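Local atomic coordinates of ribonucleoside-diphosphate reductase, alpha chain (Actinobacillus ureae ATCC 25976, PDB entry 6DQX), a protein that probably reduces ribonucleoside diphosphates to deoxyribonucleotides, as the catalytic subunit of a class Id ribonucleotide reductase. Residues 259-264 against 404-409. Numbering follows the deposited sequence.
Sequences PDVYKD and YGRRNT. With EDO (1,2-ethanediol), chain F.
Tyr404 lays one face of its ring against Val261 of the short helix 260-264, where the loop 404-409, which follows the long helix 367-395, meets it; both pieces belong to the ribonucleotide reductase barrel domain. Val261 CG2 stands 3.9 Å from the ring centroid, 17° off the normal, in a CH-pi contact. At the far end of the ring the OH donates to Asp264, reaching OD2 at 2.6 Å through the lone pair turned away from OD1. OD1 is hydrogen-bonded to a glycerol, probably from the crystallisation liquor. After the turn at Gly405, Arg406 leads back toward the helix start: with CG between the backbone N and the carbonyl carbon (chi1 64°) its chain runs extended to NE, and NH2 comes 3.9 Å from both Pro259 CB and Val261 CG1. The same NH2 donates to Thr409 O at 2.9 Å, nearly straight at 163°, and this bond mainly fixes the guanidinium within its own loop; NE adds a weak, bent one to Asn408 O. Arg407 and Asn408 face elsewhere: Arg407 NE makes a salt bridge with Asp317 OD2, Asn408 ND2 hydrogen-bonds Asp317 OD1, and Arg407 NH2 donates to an ethanediol of the same likely origin. Thr409 returns to the helix. Tyr262 crosses it at about a right angle, its ring also meeting His343, and Tyr262 OH, the less surely placed atom, hydrogen-bonds Thr409 OG1 at 2.7 Å. Thr409 O lies 3.8 Å from Pro259 CG.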
ATOM      1  N   PRO A 259      20.806   4.260  26.286  1.00 15.11           N
ATOM      2  CA  PRO A 259      21.670   5.326  26.813  1.00 15.14           C
ATOM      3  C   PRO A 259      20.889   6.369  27.620  1.00 15.94           C
ATOM      4  O   PRO A 259      19.706   6.635  27.333  1.00 14.24           O
ATOM      5  CB  PRO A 259      22.244   5.976  25.560  1.00 15.72           C
ATOM      6  CG  PRO A 259      21.319   5.625  24.461  1.00 15.51           C
ATOM      7  CD  PRO A 259      20.746   4.272  24.809  1.00 15.16           C
ATOM      8  N   ASP A 260      21.559   6.996  28.585  1.00 15.39           N
ATOM      9  CA  ASP A 260      20.927   8.032  29.409  1.00 17.05           C
ATOM     10  C   ASP A 260      20.162   9.084  28.601  1.00 15.97           C
ATOM     11  O   ASP A 260      19.068   9.516  29.021  1.00 16.96           O
ATOM     12  CB  ASP A 260      21.951   8.734  30.297  1.00 19.02           C
ATOM     13  CG  ASP A 260      22.472   7.854  31.437  1.00 21.53           C
ATOM     14  OD1 ASP A 260      22.017   6.710  31.639  1.00 22.87           O
ATOM     15  OD2 ASP A 260      23.407   8.322  32.110  1.00 24.86           O
ATOM     16  N   VAL A 261      20.716   9.502  27.465  1.00 14.58           N
ATOM     17  CA  VAL A 261      20.066  10.548  26.650  1.00 14.76           C
ATOM     18  C   VAL A 261      18.636  10.175  26.274  1.00 14.12           C
ATOM     19  O   VAL A 261      17.755  11.042  26.288  1.00 14.54           O
ATOM     20  CB  VAL A 261      20.871  10.928  25.389  1.00 14.85           C
ATOM     21  CG1 VAL A 261      21.015   9.743  24.443  1.00 15.88           C
ATOM     22  CG2 VAL A 261      20.236  12.118  24.672  1.00 15.67           C
ATOM     23  N   TYR A 262      18.380   8.895  25.967  1.00 13.18           N
ATOM     24  CA  TYR A 262      17.032   8.501  25.592  1.00 12.94           C
ATOM     25  C   TYR A 262      16.113   8.399  26.799  1.00 13.56           C
ATOM     26  O   TYR A 262      14.940   8.720  26.706  1.00 16.22           O
ATOM     27  CB  TYR A 262      17.040   7.194  24.807  1.00 12.49           C
ATOM     28  CG  TYR A 262      17.647   7.283  23.401  1.00 12.24           C
ATOM     29  CD1 TYR A 262      17.750   8.498  22.709  1.00 11.86           C
ATOM     30  CD2 TYR A 262      18.056   6.129  22.747  1.00 12.24           C
ATOM     31  CE1 TYR A 262      18.268   8.557  21.418  1.00 11.70           C
ATOM     32  CE2 TYR A 262      18.582   6.172  21.450  1.00 11.80           C
ATOM     33  CZ  TYR A 262      18.670   7.391  20.787  1.00 11.77           C
ATOM     34  OH  TYR A 262      19.127   7.458  19.497  1.00 11.10           O
ATOM     35  N   LYS A 263      16.657   7.992  27.938  1.00 13.61           N
ATOM     36  CA  LYS A 263      15.917   7.997  29.185  1.00 14.18           C
ATOM     37  C   LYS A 263      15.552   9.413  29.603  1.00 14.65           C
ATOM     38  O   LYS A 263      14.420   9.674  30.043  1.00 15.27           O
ATOM     39  CB  LYS A 263      16.733   7.315  30.294  1.00 14.35           C
ATOM     40  CG  LYS A 263      16.883   5.823  30.085  1.00 15.33           C
ATOM     41  CD  LYS A 263      17.713   5.204  31.189  1.00 16.78           C
ATOM     42  CE  LYS A 263      17.777   3.709  30.981  1.00 17.47           C
ATOM     43  NZ  LYS A 263      18.622   3.108  32.032  1.00 18.74           N
ATOM     44  N   ASP A 264      16.509  10.322  29.462  1.00 14.09           N
ATOM     45  CA  ASP A 264      16.357  11.728  29.864  1.00 15.77           C
ATOM     46  C   ASP A 264      15.242  12.435  29.085  1.00 16.61           C
ATOM     47  O   ASP A 264      14.637  13.403  29.583  1.00 17.42           O
ATOM     48  CB  ASP A 264      17.647  12.509  29.593  1.00 15.89           C
ATOM     49  CG  ASP A 264      18.811  12.131  30.538  1.00 17.73           C
ATOM     50  OD1 ASP A 264      18.613  11.495  31.591  1.00 18.27           O
ATOM     51  OD2 ASP A 264      19.956  12.484  30.186  1.00 17.46           O
ATOM     52  N   TYR A 404      25.951  16.491  25.674  1.00 17.41           N
ATOM     53  CA  TYR A 404      26.246  15.130  26.051  1.00 17.01           C
ATOM     54  C   TYR A 404      27.669  14.663  25.753  1.00 16.47           C
ATOM     55  O   TYR A 404      28.086  13.686  26.345  1.00 18.06           O
ATOM     56  CB  TYR A 404      25.237  14.131  25.451  1.00 16.38           C
ATOM     57  CG  TYR A 404      23.908  14.130  26.189  1.00 16.51           C
ATOM     58  CD1 TYR A 404      22.925  15.068  25.899  1.00 17.12           C
ATOM     59  CD2 TYR A 404      23.639  13.192  27.159  1.00 17.30           C
ATOM     60  CE1 TYR A 404      21.712  15.068  26.577  1.00 17.44           C
ATOM     61  CE2 TYR A 404      22.423  13.179  27.844  1.00 17.85           C
ATOM     62  CZ  TYR A 404      21.462  14.111  27.536  1.00 17.63           C
ATOM     63  OH  TYR A 404      20.249  14.132  28.188  1.00 18.78           O
ATOM     64  N   GLY A 405      28.384  15.339  24.863  1.00 16.38           N
ATOM     65  CA  GLY A 405      29.814  15.116  24.664  1.00 16.46           C
ATOM     66  C   GLY A 405      30.225  14.038  23.680  1.00 15.66           C
ATOM     67  O   GLY A 405      31.396  13.635  23.668  1.00 16.09           O
ATOM     68  N   ARG A 406      29.289  13.561  22.847  1.00 14.47           N
ATOM     69  CA  ARG A 406      29.638  12.681  21.744  1.00 13.12           C
ATOM     70  C   ARG A 406      28.779  12.983  20.529  1.00 12.85           C
ATOM     71  O   ARG A 406      27.810  13.743  20.619  1.00 12.88           O
ATOM     72  CB  ARG A 406      29.526  11.214  22.150  1.00 12.90           C
ATOM     73  CG  ARG A 406      28.124  10.748  22.508  1.00 12.58           C
ATOM     74  CD  ARG A 406      28.129   9.245  22.771  1.00 12.81           C
ATOM     75  NE  ARG A 406      26.757   8.788  22.988  1.00 13.37           N
ATOM     76  CZ  ARG A 406      26.011   9.005  24.074  1.00 13.86           C
ATOM     77  NH1 ARG A 406      26.484   9.653  25.142  1.00 15.04           N
ATOM     78  NH2 ARG A 406      24.757   8.544  24.117  1.00 14.15           N
ATOM     79  N   ARG A 407      29.188  12.384  19.417  1.00 12.13           N
ATOM     80  CA  ARG A 407      28.614  12.610  18.090  1.00 12.62           C
ATOM     81  C   ARG A 407      27.396  11.704  17.782  1.00 12.63           C
ATOM     82  O   ARG A 407      26.544  12.070  16.949  1.00 12.48           O
ATOM     83  CB  ARG A 407      29.728  12.330  17.074  1.00 13.53           C
ATOM     84  CG  ARG A 407      29.414  12.502  15.598  1.00 15.03           C
ATOM     85  CD  ARG A 407      29.443  13.939  15.188  1.00 15.08           C
ATOM     86  NE  ARG A 407      29.449  14.071  13.730  1.00 15.35           N
ATOM     87  CZ  ARG A 407      28.993  15.127  13.074  1.00 16.29           C
ATOM     88  NH1 ARG A 407      28.497  16.169  13.731  1.00 18.08           N
ATOM     89  NH2 ARG A 407      29.024  15.140  11.749  1.00 17.13           N
ATOM     90  N   ASN A 408      27.370  10.518  18.395  1.00 12.02           N
ATOM     91  CA  ASN A 408      26.471   9.408  18.038  1.00 11.84           C
ATOM     92  C   ASN A 408      25.739   8.888  19.253  1.00 11.85           C
ATOM     93  O   ASN A 408      26.351   8.621  20.280  1.00 12.11           O
ATOM     94  CB  ASN A 408      27.306   8.291  17.469  1.00 11.70           C
ATOM     95  CG  ASN A 408      28.255   8.787  16.407  1.00 11.62           C
ATOM     96  OD1 ASN A 408      29.458   8.958  16.663  1.00 11.76           O
ATOM     97  ND2 ASN A 408      27.714   9.104  15.223  1.00 10.63           N
ATOM     98  N   THR A 409      24.414   8.739  19.154  1.00 12.07           N
ATOM     99  CA  THR A 409      23.626   8.357  20.327  1.00 11.82           C
ATOM    100  C   THR A 409      23.963   6.948  20.782  1.00 11.92           C
ATOM    101  O   THR A 409      24.039   6.671  22.000  1.00 11.67           O
ATOM    102  CB  THR A 409      22.106   8.466  20.101  1.00 12.00           C
ATOM    103  OG1 THR A 409      21.749   7.712  18.943  1.00 11.72           O
ATOM    104  CG2 THR A 409      21.682   9.912  19.963  1.00 12.27           C
TER
HETATM  105  C1  EDO F 605      31.881  14.254   8.315  1.00 32.66           C
HETATM  106  O1  EDO F 605      30.969  13.692   7.360  1.00 35.43           O
HETATM  107  C2  EDO F 605      31.867  13.491   9.629  1.00 31.42           C
HETATM  108  O2  EDO F 605      30.535  13.239  10.062  1.00 29.62           O